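Local structure of glycosyltransferase Gtf1 (Streptococcus pneumoniae, 4PQG) at residues 29-34 and 418-423; 438-443 and 490-495. The protein is a glycosyltransferase of the GT-B fold that binds uridine-5'-diphosphate in the cleft between its two parallel-sheet domains. All coordinates share one frame; numbering follows the deposited sequence.

Near the N terminus, after strand 10-15, the chain forms helix 24-38 of the first parallel-sheet domain. Interaction 1 joins this helix to helix 416-423 of the second parallel-sheet domain. It closes a very long loop of 383 residues, which includes the extended antiparallel sheet, and ties the two domains together across the UDP site. Interaction 2 opens only after that loop has closed. It closes a shorter loop of 46 residues, bringing the turn before the last helix onto helix 436-440. The two contacts are in series, neither nested nor crossed. They still touch: Phe440 of interaction 2 packs on Leu418, Met419 and Ile422 of the helix that also carries Glu420.

Interaction 1. Residues 29-34 and 418-423; sequences QAYRAG and LMEAIG. With UDP (uridine-5'-diphosphate), chain C.
Glu420 OE2 is gripped by two hydroxyls, one from the protein and one from the nucleotide. Tyr31 OH donates a short hydrogen bond to it, 2.5 Å from Tyr31 OH to Glu420 OE2. The hydroxyl comes from the anti side of the carboxylate and lies 28° out of its plane. OE2 itself sits at the edge of the tyrosine ring, and ring and carboxylate planes are 33° apart. UDP O3' donates the second bond, 3.1 Å from O3' to Glu420 OE2. The other carboxylate oxygen takes the neighbouring ribose hydroxyl, with UDP O2' 2.6 Å from Glu420 OE1. The carboxylate thus spans both ribose hydroxyls. Tyr399 OH also bonds OE1, so two groups hold each oxygen, which should fix the rotation of the carboxylate. Met419 adds an apolar contact. Its chain leaves anti to the backbone N and bends at chi3 (73°). This carries CE to 3.8 Å from Tyr31 CZ, at an oblique angle to the ring. Tyr31 comes from helix 24-38 and Glu420 from helix 416-423, so the tyrosine reaches across the cleft between the domains. Glu412 and Glu420 have the spacing of an EX7E motif, whose second glutamate holds the nucleotide ribose in many GT-B glycosyltransferases.

Interaction 2. Residues 438-443 and 490-495; sequences QTFIED and EGFLTK
Phe440 and Phe492 form an edge-to-face aromatic pair that joins helix 436-440, in the second parallel-sheet domain of the GT-B fold, to the turn that leads into the C-terminal helix. The edge of Phe440 points at the face of Phe492. The ring centroids are 4.8 Å apart and the planes meet at 51°, so the pair is tilted well short of a perpendicular T. Phe440 CE1 does most of the touching: it sits over the centre of the Phe492 ring, 3.5 Å above its plane. Thr439 joins from the same helix. Its CG2 is anti to the backbone N and reaches Phe492 CZ at 3.5 Å, while also lying over one face of the Phe440 ring. The CZ end of Phe492 therefore fits into a corner made by the threonine methyl and the other phenylalanine. No hydrogen bond crosses between the two segments, and the contact is apolar.

The next shell holds these groups in place. Thr439 OG1 is hydrogen-bonded to Tyr435 O, one residue before the helix begins, which is consistent with the methyl being turned to Phe492. Phe440 also packs on Leu428 and makes a second edge-to-face pair with Phe414. Phe492 lies in the turn between helices 478-489 and 494-508. Backbone hydrogen bonds tie Phe492 and Thr494 to Ile316. Leu493 is the N-cap residue of the last helix, and its backbone N is bonded by Glu496 OE2. One residue further, Thr494 OG1 is hydrogen-bonded to Asp317 OD1 and to Ser315 OG.

Interaction 1. Residues 29-34 and 418-423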
loop_
_atom_site.group_PDB
_atom_site.type_symbol
_atom_site.label_atom_id
_atom_site.label_comp_id
_atom_site.label_asym_id
_atom_site.label_seq_id
_atom_site.Cartn_x
_atom_site.Cartn_y
_atom_site.Cartn_z
ATOM N N GLN A 29 1.559 4.318 5.848
ATOM C CA GLN A 29 0.730 4.039 7.015
ATOM C C GLN A 29 1.499 3.179 8.012
ATOM O O GLN A 29 1.407 3.385 9.224
ATOM C CB GLN A 29 -0.555 3.319 6.619
ATOM C CG GLN A 29 -1.619 4.167 5.948
ATOM C CD GLN A 29 -2.994 3.513 6.054
ATOM O OE1 GLN A 29 -3.150 2.324 5.770
ATOM N NE2 GLN A 29 -3.980 4.276 6.513
ATOM N N ALA A 30 2.246 2.205 7.500
ATOM C CA ALA A 30 3.061 1.358 8.343
ATOM C C ALA A 30 4.173 2.176 9.007
ATOM O O ALA A 30 4.435 1.998 10.200
ATOM C CB ALA A 30 3.632 0.187 7.564
ATOM N N TYR A 31 4.814 3.078 8.260
ATOM C CA TYR A 31 5.774 3.988 8.893
ATOM C C TYR A 31 5.110 4.766 10.039
ATOM O O TYR A 31 5.639 4.799 11.151
ATOM C CB TYR A 31 6.397 4.954 7.887
ATOM C CG TYR A 31 7.602 4.398 7.147
ATOM C CD1 TYR A 31 8.862 4.337 7.761
ATOM C CD2 TYR A 31 7.489 3.959 5.827
ATOM C CE1 TYR A 31 9.975 3.854 7.073
ATOM C CE2 TYR A 31 8.585 3.454 5.136
ATOM C CZ TYR A 31 9.830 3.402 5.762
ATOM O OH TYR A 31 10.922 2.912 5.066
ATOM N N ARG A 32 3.954 5.373 9.764
ATOM C CA ARG A 32 3.199 6.166 10.750
ATOM C C ARG A 32 2.854 5.354 12.003
ATOM O O ARG A 32 2.952 5.862 13.133
ATOM C CB ARG A 32 1.924 6.728 10.125
ATOM C CG ARG A 32 1.302 7.902 10.880
ATOM C CD ARG A 32 -0.024 8.320 10.273
ATOM N NE ARG A 32 0.123 8.618 8.847
ATOM C CZ ARG A 32 -0.788 8.334 7.921
ATOM N NH1 ARG A 32 -0.546 8.621 6.654
ATOM N NH2 ARG A 32 -1.929 7.739 8.255
ATOM N N ALA A 33 2.468 4.096 11.801
ATOM C CA ALA A 33 2.192 3.188 12.906
ATOM C C ALA A 33 3.413 2.982 13.789
ATOM O O ALA A 33 3.282 2.894 15.015
ATOM C CB ALA A 33 1.689 1.847 12.384
ATOM N N GLY A 34 4.591 2.880 13.165
ATOM C CA GLY A 34 5.859 2.782 13.894
ATOM C C GLY A 34 6.122 4.001 14.751
ATOM O O GLY A 34 6.644 3.888 15.862
ATOM N N LEU A 418 13.302 5.936 -2.355
ATOM C CA LEU A 418 14.386 6.913 -2.507
ATOM C C LEU A 418 15.020 7.222 -1.140
ATOM O O LEU A 418 16.237 7.247 -1.000
ATOM C CB LEU A 418 13.880 8.196 -3.172
ATOM C CG LEU A 418 13.071 8.123 -4.476
ATOM C CD1 LEU A 418 12.658 9.523 -4.896
ATOM C CD2 LEU A 418 13.851 7.418 -5.581
ATOM N N MET A 419 14.177 7.426 -0.139
ATOM C CA MET A 419 14.621 7.612 1.252
ATOM C C MET A 419 15.337 6.368 1.772
ATOM O O MET A 419 16.420 6.442 2.362
ATOM C CB MET A 419 13.422 7.932 2.157
ATOM C CG MET A 419 13.800 8.160 3.621
ATOM S SD MET A 419 12.383 8.047 4.726
ATOM C CE MET A 419 12.120 6.271 4.682
ATOM N N GLU A 420 14.718 5.220 1.544
ATOM C CA GLU A 420 15.296 3.955 1.943
ATOM C C GLU A 420 16.645 3.750 1.263
ATOM O O GLU A 420 17.631 3.407 1.929
ATOM C CB GLU A 420 14.320 2.805 1.657
ATOM C CG GLU A 420 13.108 2.801 2.602
ATOM C CD GLU A 420 11.902 1.989 2.096
ATOM O OE1 GLU A 420 12.075 1.149 1.180
ATOM O OE2 GLU A 420 10.777 2.216 2.621
ATOM N N ALA A 421 16.699 3.992 -0.046
ATOM C CA ALA A 421 17.957 3.885 -0.797
ATOM C C ALA A 421 19.092 4.772 -0.233
ATOM O O ALA A 421 20.190 4.284 -0.013
ATOM C CB ALA A 421 17.718 4.148 -2.285
ATOM N N ILE A 422 18.839 6.051 0.013
ATOM C CA ILE A 422 19.917 6.924 0.528
ATOM C C ILE A 422 20.308 6.595 1.982
ATOM O O ILE A 422 21.464 6.792 2.381
ATOM C CB ILE A 422 19.627 8.449 0.390
ATOM C CG1 ILE A 422 18.426 8.877 1.238
ATOM C CG2 ILE A 422 19.454 8.851 -1.077
ATOM C CD1 ILE A 422 18.427 10.347 1.600
ATOM N N GLY A 423 19.336 6.118 2.763
ATOM C CA GLY A 423 19.587 5.634 4.124
ATOM C C GLY A 423 20.507 4.429 4.165
ATOM O O GLY A 423 21.130 4.161 5.189
HETATM N N1 UDP C . 8.422 -2.076 -1.481
HETATM C C2 UDP C . 8.715 -3.314 -0.868
HETATM N N3 UDP C . 9.201 -4.300 -1.608
HETATM C C4 UDP C . 9.423 -4.177 -2.924
HETATM C C5 UDP C . 9.139 -2.970 -3.571
HETATM C C6 UDP C . 8.633 -1.914 -2.804
HETATM O O2 UDP C . 8.535 -3.491 0.363
HETATM O O4 UDP C . 9.887 -5.158 -3.547
HETATM C "C1'" UDP C . 7.922 -0.988 -0.627
HETATM C "C2'" UDP C . 9.044 0.027 -0.421
HETATM O "O2'" UDP C . 9.933 -0.298 0.667
HETATM C "C3'" UDP C . 8.327 1.344 -0.182
HETATM C "C4'" UDP C . 6.980 1.158 -0.875
HETATM O "O4'" UDP C . 6.884 -0.227 -1.246
HETATM O "O3'" UDP C . 8.113 1.558 1.218
HETATM C "C5'" UDP C . 6.847 1.996 -2.145
HETATM O "O5'" UDP C . 6.702 3.355 -1.772
HETATM P PA UDP C . 7.101 4.546 -2.771
HETATM O O1A UDP C . 6.809 5.859 -2.094
HETATM O O2A UDP C . 8.511 4.268 -3.233
HETATM O O3A UDP C . 6.275 4.316 -4.138
HETATM P PB UDP C . 4.693 4.303 -4.431
HETATM O O1B UDP C . 4.562 5.065 -5.730
HETATM O O2B UDP C . 4.327 2.830 -4.520
HETATM O O3B UDP C . 4.041 5.054 -3.286
#

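Interaction 2. Residues 438-443 and 490-495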
loop_
_atom_site.group_PDB
_atom_site.type_symbol
_atom_site.label_atom_id
_atom_site.label_comp_id
_atom_site.label_asym_id
_atom_site.label_seq_id
_atom_site.Cartn_x
_atom_site.Cartn_y
_atom_site.Cartn_z
ATOM N N GLN A 438 13.790 15.748 -6.364
ATOM C CA GLN A 438 14.376 17.037 -6.034
ATOM C C GLN A 438 14.688 17.171 -4.536
ATOM O O GLN A 438 15.565 17.944 -4.162
ATOM C CB GLN A 438 13.495 18.172 -6.548
ATOM C CG GLN A 438 13.473 18.253 -8.071
ATOM C CD GLN A 438 12.318 19.065 -8.621
ATOM O OE1 GLN A 438 11.421 19.483 -7.886
ATOM N NE2 GLN A 438 12.327 19.281 -9.938
ATOM N N THR A 439 13.988 16.399 -3.698
ATOM C CA THR A 439 14.313 16.283 -2.264
ATOM C C THR A 439 15.563 15.403 -2.004
ATOM O O THR A 439 16.434 15.751 -1.189
ATOM C CB THR A 439 13.094 15.739 -1.451
ATOM O OG1 THR A 439 11.968 16.602 -1.636
ATOM C CG2 THR A 439 13.392 15.716 0.026
ATOM N N PHE A 440 15.656 14.266 -2.686
ATOM C CA PHE A 440 16.678 13.272 -2.336
ATOM C C PHE A 440 17.955 13.249 -3.183
ATOM O O PHE A 440 18.923 12.598 -2.794
ATOM C CB PHE A 440 16.069 11.867 -2.280
ATOM C CG PHE A 440 15.026 11.710 -1.216
ATOM C CD1 PHE A 440 15.366 11.815 0.132
ATOM C CD2 PHE A 440 13.695 11.482 -1.557
ATOM C CE1 PHE A 440 14.405 11.684 1.124
ATOM C CE2 PHE A 440 12.727 11.346 -0.567
ATOM C CZ PHE A 440 13.083 11.445 0.775
ATOM N N ILE A 441 17.951 13.938 -4.325
ATOM C CA ILE A 441 19.110 13.957 -5.226
ATOM C C ILE A 441 19.692 15.368 -5.310
ATOM O O ILE A 441 18.993 16.321 -5.672
ATOM C CB ILE A 441 18.777 13.451 -6.657
ATOM C CG1 ILE A 441 17.964 12.154 -6.614
ATOM C CG2 ILE A 441 20.053 13.253 -7.472
ATOM C CD1 ILE A 441 17.574 11.616 -7.983
ATOM N N GLU A 442 20.965 15.489 -4.934
ATOM C CA GLU A 442 21.766 16.702 -5.164
ATOM C C GLU A 442 22.616 16.445 -6.391
ATOM O O GLU A 442 23.596 15.698 -6.319
ATOM C CB GLU A 442 22.703 16.968 -3.987
ATOM C CG GLU A 442 22.009 17.224 -2.668
ATOM C CD GLU A 442 21.814 18.694 -2.378
ATOM O OE1 GLU A 442 22.270 19.536 -3.185
ATOM O OE2 GLU A 442 21.197 18.992 -1.333
ATOM N N ASP A 443 22.242 17.048 -7.518
ATOM C CA ASP A 443 22.897 16.722 -8.781
ATOM C C ASP A 443 24.404 16.874 -8.663
ATOM O O ASP A 443 24.895 17.930 -8.267
ATOM C CB ASP A 443 22.377 17.596 -9.925
ATOM C CG ASP A 443 22.934 17.167 -11.275
ATOM O OD1 ASP A 443 22.873 15.961 -11.590
ATOM O OD2 ASP A 443 23.453 18.031 -12.018
ATOM N N GLU A 490 20.680 11.815 6.905
ATOM C CA GLU A 490 20.657 12.249 8.307
ATOM C C GLU A 490 19.564 13.281 8.528
ATOM O O GLU A 490 19.109 13.482 9.651
ATOM C CB GLU A 490 22.010 12.842 8.717
ATOM C CG GLU A 490 23.130 11.836 8.885
ATOM C CD GLU A 490 24.489 12.525 8.923
ATOM O OE1 GLU A 490 24.627 13.529 9.653
ATOM O OE2 GLU A 490 25.415 12.085 8.207
ATOM N N GLY A 491 19.138 13.931 7.448
ATOM C CA GLY A 491 18.024 14.860 7.510
ATOM C C GLY A 491 16.661 14.174 7.558
ATOM O O GLY A 491 15.644 14.849 7.671
ATOM N N PHE A 492 16.631 12.846 7.471
ATOM C CA PHE A 492 15.353 12.108 7.408
ATOM C C PHE A 492 15.269 11.023 8.477
ATOM O O PHE A 492 14.587 10.004 8.302
ATOM C CB PHE A 492 15.118 11.532 5.986
ATOM C CG PHE A 492 14.929 12.598 4.948
ATOM C CD1 PHE A 492 13.658 13.076 4.650
ATOM C CD2 PHE A 492 16.035 13.181 4.322
ATOM C CE1 PHE A 492 13.481 14.088 3.725
ATOM C CE2 PHE A 492 15.872 14.191 3.394
ATOM C CZ PHE A 492 14.593 14.647 3.091
ATOM N N LEU A 493 15.968 11.241 9.590
ATOM C CA LEU A 493 16.026 10.227 10.645
ATOM C C LEU A 493 14.770 10.248 11.515
ATOM O O LEU A 493 14.167 11.301 11.701
ATOM C CB LEU A 493 17.298 10.368 11.498
ATOM C CG LEU A 493 18.655 10.118 10.828
ATOM C CD1 LEU A 493 19.779 10.361 11.842
ATOM C CD2 LEU A 493 18.759 8.719 10.230
ATOM N N THR A 494 14.394 9.077 12.028
ATOM C CA THR A 494 13.209 8.906 12.892
ATOM C C THR A 494 13.161 9.889 14.077
ATOM O O THR A 494 12.108 10.474 14.370
ATOM C CB THR A 494 13.091 7.449 13.398
ATOM O OG1 THR A 494 12.995 6.559 12.274
ATOM C CG2 THR A 494 11.857 7.262 14.284
ATOM N N LYS A 495 14.297 10.094 14.738
ATOM C CA LYS A 495 14.347 11.038 15.868
ATOM C C LYS A 495 13.700 12.387 15.548
ATOM O O LYS A 495 12.847 12.850 16.303
ATOM C CB LYS A 495 15.769 11.181 16.410
ATOM C CG LYS A 495 16.247 9.881 17.041
ATOM C CD LYS A 495 17.574 10.003 17.776
ATOM C CE LYS A 495 17.989 8.639 18.306
ATOM N NZ LYS A 495 19.404 8.624 18.765
#